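Local coordinates for Co-chaperone DjlA N-terminal domain-containing protein (Porphyromonas gingivalis, PDB 2H5N) that is of unknown function but belongs to the TerB (tellurite resistance) family, is probably related to the N-terminal domain of the co-chaperone DjlA and binds a magnesium ion, at residues 26-31 with 93-98; 47-52 with 84-89; 18-23 with 70-75. All coordinates share one frame; numbering follows the deposited sequence.

Contact 1: residues 26-31 with 93-98; sequences KSMVMA and VIMASD. With MG (magnesium ion), chain E.
Ile-94, near the end of helix 81-94, meets the last turns of helix 15-30 through two of its atoms. Its CG2 branch crosses the Val-29 side chain at about a right angle and touches CG1 of Val-29 with that single methyl, 3.6 Å away. The branch point of Ile-94 is approached by the terminal methyl of Met-28, CE to CB 4.2 Å. One residue on, Met-95 reaches toward Met-28 and the two thioethers meet tip to tip. Met-95 CE lies 3.6 Å from Met-28 SD and 3.9 Å from Met-28 CG. Met-28 gets there with CG anti to the backbone N (chi1 -179°) and the chain extended as far as SD; the turn at chi3 (68°) then swings CE to the Ile-94 side. Helix 37-47 borders the same cluster, with Ile-40 against Val-29 and Met-43 against Ile-94. All four touching side chains are apolar and buried, and no hydrogen bond crosses between the segments. Val-29 has two roles: its side chain packs on Ile-94, while its carbonyl O binds magnesium at 2.4 Å, together with Asp-32 OD1 and Lys-34 O. Apolar packing and metal ligand thus share one residue, so the packing probably helps to place the carbonyl.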
loop_
_atom_site.group_PDB
_atom_site.type_symbol
_atom_site.label_atom_id
_atom_site.label_comp_id
_atom_site.label_asym_id
_atom_site.label_seq_id
_atom_site.Cartn_x
_atom_site.Cartn_y
_atom_site.Cartn_z
ATOM N N LYS A 26 6.137 2.610 -9.005
ATOM C CA LYS A 26 5.274 2.473 -7.828
ATOM C C LYS A 26 5.215 1.039 -7.236
ATOM O O LYS A 26 5.322 0.834 -6.016
ATOM C CB LYS A 26 3.886 2.961 -8.165
ATOM C CG LYS A 26 3.698 4.492 -8.010
ATOM C CD LYS A 26 2.282 4.876 -8.455
ATOM C CE LYS A 26 2.067 6.342 -8.339
ATOM N NZ LYS A 26 0.613 6.768 -8.403
ATOM N N SER A 27 4.994 0.060 -8.091
ATOM C CA SER A 27 4.846 -1.310 -7.648
ATOM C C SER A 27 6.135 -1.761 -6.981
ATOM O O SER A 27 6.102 -2.388 -5.926
ATOM C CB SER A 27 4.497 -2.226 -8.829
ATOM O OG SER A 27 3.389 -1.726 -9.573
ATOM N N MET A 28 7.275 -1.457 -7.606
ATOM C CA MET A 28 8.588 -1.849 -7.058
ATOM C C MET A 28 8.826 -1.252 -5.664
ATOM O O MET A 28 9.151 -2.012 -4.739
ATOM C CB MET A 28 9.719 -1.520 -8.040
ATOM C CG MET A 28 11.163 -1.891 -7.620
ATOM S SD MET A 28 12.450 -1.430 -8.804
ATOM C CE MET A 28 12.353 0.360 -8.649
ATOM N N VAL A 29 8.603 0.067 -5.509
ATOM C CA VAL A 29 8.843 0.771 -4.229
ATOM C C VAL A 29 7.812 0.462 -3.129
ATOM O O VAL A 29 8.127 0.582 -1.947
ATOM C CB VAL A 29 8.999 2.379 -4.354
ATOM C CG1 VAL A 29 10.170 2.774 -5.237
ATOM C CG2 VAL A 29 7.756 3.049 -4.844
ATOM N N MET A 30 6.584 0.101 -3.495
ATOM C CA MET A 30 5.599 -0.322 -2.480
ATOM C C MET A 30 5.826 -1.757 -2.030
ATOM O O MET A 30 5.261 -2.175 -1.018
ATOM C CB MET A 30 4.161 -0.208 -2.981
ATOM C CG MET A 30 3.808 1.146 -3.590
ATOM S SD MET A 30 2.038 1.499 -3.737
ATOM C CE MET A 30 1.832 1.875 -1.980
ATOM N N ALA A 31 6.638 -2.527 -2.749
ATOM C CA ALA A 31 6.668 -3.973 -2.483
ATOM C C ALA A 31 6.921 -4.325 -1.020
ATOM O O ALA A 31 6.256 -5.185 -0.463
ATOM C CB ALA A 31 7.642 -4.707 -3.393
ATOM N N VAL A 93 18.082 2.970 -10.651
ATOM C CA VAL A 93 18.563 4.124 -9.915
ATOM C C VAL A 93 17.612 4.605 -8.828
ATOM O O VAL A 93 18.062 5.292 -7.908
ATOM C CB VAL A 93 18.935 5.325 -10.832
ATOM C CG1 VAL A 93 19.861 4.876 -11.972
ATOM C CG2 VAL A 93 17.702 6.001 -11.343
ATOM N N ILE A 94 16.314 4.266 -8.922
ATOM C CA ILE A 94 15.334 4.677 -7.893
ATOM C C ILE A 94 15.719 4.212 -6.484
ATOM O O ILE A 94 15.669 4.999 -5.526
ATOM C CB ILE A 94 13.892 4.260 -8.248
ATOM C CG1 ILE A 94 13.344 5.201 -9.302
ATOM C CG2 ILE A 94 12.965 4.226 -6.986
ATOM C CD1 ILE A 94 12.113 4.651 -10.041
ATOM N N MET A 95 16.127 2.950 -6.355
ATOM C CA MET A 95 16.436 2.429 -5.036
ATOM C C MET A 95 17.923 2.545 -4.662
ATOM O O MET A 95 18.298 2.220 -3.537
ATOM C CB MET A 95 15.847 1.014 -4.831
ATOM C CG MET A 95 14.285 0.947 -4.884
ATOM S SD MET A 95 13.728 -0.706 -4.544
ATOM C CE MET A 95 14.581 -1.515 -5.879
ATOM N N ALA A 96 18.763 3.010 -5.585
ATOM C CA ALA A 96 20.177 3.188 -5.261
ATOM C C ALA A 96 20.348 4.399 -4.348
ATOM O O ALA A 96 19.618 5.390 -4.461
ATOM C CB ALA A 96 21.052 3.323 -6.533
ATOM N N SER A 97 21.308 4.294 -3.433
ATOM C CA SER A 97 21.646 5.382 -2.528
ATOM C C SER A 97 23.168 5.468 -2.469
ATOM O O SER A 97 23.833 4.541 -1.991
ATOM C CB SER A 97 21.026 5.140 -1.145
ATOM O OG SER A 97 20.836 6.375 -0.455
ATOM N N ASP A 98 23.708 6.573 -2.988
ATOM C CA ASP A 98 25.159 6.781 -3.136
ATOM C C ASP A 98 25.807 5.738 -4.083
ATOM O O ASP A 98 26.957 5.310 -3.865
ATOM C CB ASP A 98 25.864 6.845 -1.762
ATOM C CG ASP A 98 25.882 8.256 -1.155
ATOM O OD1 ASP A 98 25.204 9.178 -1.672
ATOM O OD2 ASP A 98 26.594 8.448 -0.149
HETATM MG MG MG E . 9.172 0.585 0.258
#

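Contact 2: residues 47-52 with 84-89; sequences FMRFGI and KKYVAS
Arg-49 meets the tyrosine of helix 81-94 in the segment that follows helix 37-47. Its carbonyl O accepts a hydrogen bond from Tyr-86 OH, 3.3 Å long. The bond is long, and it is poorly directed: the hydroxyl stands above the carbonyl plane, 62° out of it, off the lone pairs. The same hydroxyl rests 3.5 Å from Arg-49 CB, after which the arginine chain leads off and leaves its guanidinium apart from the contact. Phe-50 comes next and makes the main apolar touch, a T-shaped stack in which Tyr-86 offers its edge to one face of the Phe-50 ring. The centroids are 5.0 Å apart and the planes meet at 85°. At chi1 -157° the Tyr-86 ring swings opposite the backbone N and out from the helix past Phe-50, the two side chains running in opposite directions; ring edge and hydroxyl thereby serve neighbouring residues of the segment. CE1 of Phe-50 also approaches Val-87 CG2, at 4.2 Å. Around this pair the Phe-50 ring makes further edge-to-face contacts with Phe-13 and Tyr-90, and Leu-18 and Ile-21 of helix 15-30 pack against it. Met-130 of helix 123-130 touches Tyr-86. Segment 47-52 thus meets helix 81-94 through an aromatic cluster of Phe-13, Phe-50, Tyr-86 and Tyr-90, bordered by helix 15-30.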
loop_
_atom_site.group_PDB
_atom_site.type_symbol
_atom_site.label_atom_id
_atom_site.label_comp_id
_atom_site.label_asym_id
_atom_site.label_seq_id
_atom_site.Cartn_x
_atom_site.Cartn_y
_atom_site.Cartn_z
ATOM N N PHE A 47 11.888 10.530 -13.677
ATOM C CA PHE A 47 10.793 10.341 -14.645
ATOM C C PHE A 47 10.782 11.450 -15.723
ATOM O O PHE A 47 10.440 11.205 -16.879
ATOM C CB PHE A 47 9.436 10.277 -13.923
ATOM C CG PHE A 47 8.288 9.847 -14.791
ATOM C CD1 PHE A 47 8.385 8.720 -15.618
ATOM C CD2 PHE A 47 7.067 10.518 -14.727
ATOM C CE1 PHE A 47 7.307 8.301 -16.402
ATOM C CE2 PHE A 47 5.956 10.083 -15.508
ATOM C CZ PHE A 47 6.087 8.973 -16.343
ATOM N N MET A 48 11.161 12.662 -15.335
ATOM C CA MET A 48 11.262 13.754 -16.275
ATOM C C MET A 48 12.246 13.461 -17.416
ATOM O O MET A 48 12.069 13.965 -18.530
ATOM C CB MET A 48 11.699 14.984 -15.527
ATOM C CG MET A 48 10.862 15.167 -14.314
ATOM S SD MET A 48 9.835 16.537 -14.684
ATOM C CE MET A 48 10.982 17.776 -14.102
ATOM N N ARG A 49 13.252 12.623 -17.157
ATOM C CA ARG A 49 14.245 12.308 -18.191
ATOM C C ARG A 49 13.607 11.565 -19.346
ATOM O O ARG A 49 14.219 11.408 -20.394
ATOM C CB ARG A 49 15.392 11.491 -17.632
ATOM C CG ARG A 49 16.178 12.218 -16.576
ATOM C CD ARG A 49 17.538 12.456 -17.047
ATOM N NE ARG A 49 18.315 13.160 -16.041
ATOM C CZ ARG A 49 19.502 13.702 -16.276
ATOM N NH1 ARG A 49 20.137 14.328 -15.295
ATOM N NH2 ARG A 49 20.048 13.624 -17.488
ATOM N N PHE A 50 12.366 11.138 -19.147
ATOM C CA PHE A 50 11.584 10.442 -20.187
ATOM C C PHE A 50 10.917 11.377 -21.183
ATOM O O PHE A 50 10.252 10.919 -22.124
ATOM C CB PHE A 50 10.571 9.493 -19.560
ATOM C CG PHE A 50 11.189 8.221 -19.059
ATOM C CD1 PHE A 50 11.399 7.158 -19.918
ATOM C CD2 PHE A 50 11.580 8.095 -17.731
ATOM C CE1 PHE A 50 11.959 5.963 -19.455
ATOM C CE2 PHE A 50 12.154 6.927 -17.259
ATOM C CZ PHE A 50 12.356 5.857 -18.119
ATOM N N GLY A 51 11.070 12.677 -20.941
ATOM C CA GLY A 51 10.776 13.693 -21.923
ATOM C C GLY A 51 9.479 14.422 -21.737
ATOM O O GLY A 51 8.847 14.834 -22.705
ATOM N N ILE A 52 9.070 14.581 -20.489
ATOM C CA ILE A 52 7.844 15.335 -20.186
ATOM C C ILE A 52 8.148 16.609 -19.406
ATOM O O ILE A 52 9.183 16.702 -18.746
ATOM C CB ILE A 52 6.811 14.526 -19.373
ATOM C CG1 ILE A 52 7.392 14.100 -18.008
ATOM C CG2 ILE A 52 6.233 13.417 -20.212
ATOM C CD1 ILE A 52 7.891 12.646 -17.951
ATOM N N LYS A 84 13.667 -0.522 -23.422
ATOM C CA LYS A 84 13.742 -1.421 -22.275
ATOM C C LYS A 84 14.957 -1.155 -21.367
ATOM O O LYS A 84 14.837 -1.191 -20.140
ATOM C CB LYS A 84 13.743 -2.898 -22.729
ATOM C CG LYS A 84 12.390 -3.393 -23.096
ATOM C CD LYS A 84 12.424 -4.873 -23.472
ATOM C CE LYS A 84 11.022 -5.371 -23.714
ATOM N NZ LYS A 84 10.883 -6.894 -23.564
ATOM N N LYS A 85 16.114 -0.925 -21.977
ATOM C CA LYS A 85 17.350 -0.644 -21.260
ATOM C C LYS A 85 17.237 0.635 -20.416
ATOM O O LYS A 85 17.691 0.706 -19.265
ATOM C CB LYS A 85 18.520 -0.550 -22.264
ATOM C CG LYS A 85 19.787 0.062 -21.717
ATOM C CD LYS A 85 20.885 0.125 -22.766
ATOM C CE LYS A 85 22.174 0.633 -22.161
ATOM N NZ LYS A 85 22.398 2.098 -22.382
ATOM N N TYR A 86 16.613 1.643 -21.009
ATOM C CA TYR A 86 16.388 2.902 -20.354
ATOM C C TYR A 86 15.388 2.721 -19.192
ATOM O O TYR A 86 15.614 3.204 -18.071
ATOM C CB TYR A 86 15.819 3.856 -21.381
ATOM C CG TYR A 86 16.053 5.285 -21.023
ATOM C CD1 TYR A 86 15.014 6.068 -20.514
ATOM C CD2 TYR A 86 17.322 5.864 -21.173
ATOM C CE1 TYR A 86 15.214 7.376 -20.157
ATOM C CE2 TYR A 86 17.529 7.206 -20.823
ATOM C CZ TYR A 86 16.464 7.944 -20.325
ATOM O OH TYR A 86 16.633 9.267 -19.991
ATOM N N VAL A 87 14.304 1.984 -19.430
ATOM C CA VAL A 87 13.365 1.700 -18.326
ATOM C C VAL A 87 14.027 0.925 -17.201
ATOM O O VAL A 87 13.805 1.251 -16.019
ATOM C CB VAL A 87 12.078 0.978 -18.778
ATOM C CG1 VAL A 87 11.152 0.735 -17.574
ATOM C CG2 VAL A 87 11.343 1.815 -19.815
ATOM N N ALA A 88 14.809 -0.115 -17.536
ATOM C CA ALA A 88 15.572 -0.848 -16.498
ATOM C C ALA A 88 16.558 0.057 -15.736
ATOM O O ALA A 88 16.767 -0.104 -14.529
ATOM C CB ALA A 88 16.323 -2.059 -17.095
ATOM N N SER A 89 17.178 0.998 -16.441
ATOM C CA SER A 89 18.189 1.857 -15.807
ATOM C C SER A 89 17.500 2.727 -14.792
ATOM O O SER A 89 17.983 2.881 -13.681
ATOM C CB SER A 89 18.999 2.679 -16.836
ATOM O OG SER A 89 19.541 1.808 -17.816
#

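Contact 3: residues 18-23 with 70-75; sequences LTAIIK and SQAVAL
With CG anti to the backbone N (chi1 -176°), Lys-23 lays the base of its side chain against Ala-72, and CG comes within 4.0 Å of Ala-72 CB. Bends at chi2 (62°) and again at chi4 carry the amine away from the contact to the carbonyls of Ser-64 and Ile-67, which it hydrogen-bonds. On the other helix, CB and CD1 of Leu-75 lie beside the methyl of Ala-20, CB to CB 3.9 Å. Between these two flanks the helices meet through alanines. Ala-72 CB sits 3.6 Å from both CA and CB of Ala-20, and the two CA atoms are only 4.1 Å apart. Small residues on both sides let the backbones come this near, at an axis separation of 8.6 Å for the two segments, which cross at -119°. No hydrogen bond spans the contact. Helix 69-77 packs here on one side of helix 15-30, while Ile-21 on the same helix faces Val-87 and Tyr-90 of helix 81-94, and Ile-22 packs on helices 37-47 and 54-64. Val-73, pointing away from helix 15-30, packs on Val-73 of a neighbouring subunit.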
loop_
_atom_site.group_PDB
_atom_site.type_symbol
_atom_site.label_atom_id
_atom_site.label_comp_id
_atom_site.label_asym_id
_atom_site.label_seq_id
_atom_site.Cartn_x
_atom_site.Cartn_y
_atom_site.Cartn_z
ATOM N N LEU A 18 4.290 5.820 -20.744
ATOM C CA LEU A 18 4.714 6.607 -19.606
ATOM C C LEU A 18 3.968 6.241 -18.324
ATOM O O LEU A 18 4.569 6.145 -17.262
ATOM C CB LEU A 18 4.512 8.104 -19.912
ATOM C CG LEU A 18 5.491 8.737 -20.928
ATOM C CD1 LEU A 18 5.072 10.206 -21.219
ATOM C CD2 LEU A 18 6.931 8.732 -20.423
ATOM N N THR A 19 2.644 6.066 -18.427
ATOM C CA THR A 19 1.820 5.618 -17.314
ATOM C C THR A 19 2.321 4.242 -16.828
ATOM O O THR A 19 2.387 3.978 -15.622
ATOM C CB THR A 19 0.332 5.546 -17.780
ATOM O OG1 THR A 19 -0.074 6.846 -18.275
ATOM C CG2 THR A 19 -0.563 5.163 -16.648
ATOM N N ALA A 20 2.650 3.367 -17.774
ATOM C CA ALA A 20 3.180 2.030 -17.462
ATOM C C ALA A 20 4.500 2.056 -16.702
ATOM O O ALA A 20 4.698 1.280 -15.745
ATOM C CB ALA A 20 3.314 1.191 -18.753
ATOM N N ILE A 21 5.420 2.917 -17.159
ATOM C CA ILE A 21 6.705 3.111 -16.500
ATOM C C ILE A 21 6.534 3.514 -15.035
ATOM O O ILE A 21 7.084 2.874 -14.119
ATOM C CB ILE A 21 7.570 4.165 -17.264
ATOM C CG1 ILE A 21 7.990 3.570 -18.638
ATOM C CG2 ILE A 21 8.802 4.634 -16.401
ATOM C CD1 ILE A 21 8.577 4.575 -19.604
ATOM N N ILE A 22 5.731 4.537 -14.814
ATOM C CA ILE A 22 5.487 5.019 -13.463
ATOM C C ILE A 22 4.730 3.997 -12.560
ATOM O O ILE A 22 5.043 3.891 -11.379
ATOM C CB ILE A 22 4.933 6.504 -13.439
ATOM C CG1 ILE A 22 5.200 7.123 -12.077
ATOM C CG2 ILE A 22 3.440 6.605 -13.727
ATOM C CD1 ILE A 22 6.690 7.366 -11.783
ATOM N N LYS A 23 3.823 3.204 -13.136
ATOM C CA LYS A 23 3.141 2.092 -12.436
ATOM C C LYS A 23 4.140 0.972 -12.015
ATOM O O LYS A 23 4.038 0.389 -10.923
ATOM C CB LYS A 23 2.027 1.533 -13.354
ATOM C CG LYS A 23 1.110 0.412 -12.811
ATOM C CD LYS A 23 0.313 0.895 -11.583
ATOM C CE LYS A 23 -0.963 0.090 -11.294
ATOM N NZ LYS A 23 -2.113 0.950 -10.753
ATOM N N SER A 70 -0.752 -5.345 -14.463
ATOM C CA SER A 70 -0.508 -6.361 -15.505
ATOM C C SER A 70 -0.503 -5.765 -16.924
ATOM O O SER A 70 0.215 -6.218 -17.809
ATOM C CB SER A 70 -1.514 -7.516 -15.375
ATOM O OG SER A 70 -2.843 -7.043 -15.357
ATOM N N GLN A 71 -1.279 -4.709 -17.119
ATOM C CA GLN A 71 -1.306 -4.015 -18.392
ATOM C C GLN A 71 -0.061 -3.187 -18.635
ATOM O O GLN A 71 0.418 -3.081 -19.782
ATOM C CB GLN A 71 -2.547 -3.115 -18.448
ATOM C CG GLN A 71 -2.628 -2.183 -19.642
ATOM C CD GLN A 71 -2.679 -2.871 -21.003
ATOM O OE1 GLN A 71 -2.829 -4.112 -21.121
ATOM N NE2 GLN A 71 -2.563 -2.060 -22.053
ATOM N N ALA A 72 0.479 -2.588 -17.568
ATOM C CA ALA A 72 1.766 -1.858 -17.659
ATOM C C ALA A 72 2.882 -2.814 -18.076
ATOM O O ALA A 72 3.734 -2.477 -18.878
ATOM C CB ALA A 72 2.101 -1.167 -16.312
ATOM N N VAL A 73 2.887 -4.013 -17.508
ATOM C CA VAL A 73 3.858 -5.054 -17.889
ATOM C C VAL A 73 3.797 -5.363 -19.402
ATOM O O VAL A 73 4.820 -5.305 -20.101
ATOM C CB VAL A 73 3.642 -6.365 -17.082
ATOM C CG1 VAL A 73 4.525 -7.524 -17.640
ATOM C CG2 VAL A 73 3.877 -6.152 -15.525
ATOM N N ALA A 74 2.602 -5.697 -19.903
ATOM C CA ALA A 74 2.354 -5.899 -21.369
ATOM C C ALA A 74 2.893 -4.733 -22.225
ATOM O O ALA A 74 3.526 -4.939 -23.282
ATOM C CB ALA A 74 0.874 -6.067 -21.611
ATOM N N LEU A 75 2.630 -3.502 -21.765
ATOM C CA LEU A 75 3.065 -2.290 -22.486
ATOM C C LEU A 75 4.585 -2.101 -22.519
ATOM O O LEU A 75 5.131 -1.685 -23.529
ATOM C CB LEU A 75 2.425 -1.038 -21.874
ATOM C CG LEU A 75 0.955 -0.867 -22.190
ATOM C CD1 LEU A 75 0.333 0.173 -21.244
ATOM C CD2 LEU A 75 0.817 -0.463 -23.673
#

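Overall arrangement
Helix 15-30 is the common thread: contact 3 takes its first half and contact 1 its last turns, with centres 16 Å apart. Helix 81-94 is likewise shared, between contacts 1 and 2, whose centres are 14 Å apart. Contacts 2 and 3 touch directly: Phe-50 CE1 lies 3.7 Å from Ile-21 CD1, and Ile-52 CG2 lies 3.6 Å from Leu-18 CD1, joining them in one hydrophobic core. Along the chain, contact 2 nests inside the loop closed by contact 1, while contact 3 crosses both. Magnesium belongs to contact 1; the side chain of Lys-23 in contact 3 is about 10 Å from that of Val-29. Segments of contacts 1 and 3 also touch the second subunit.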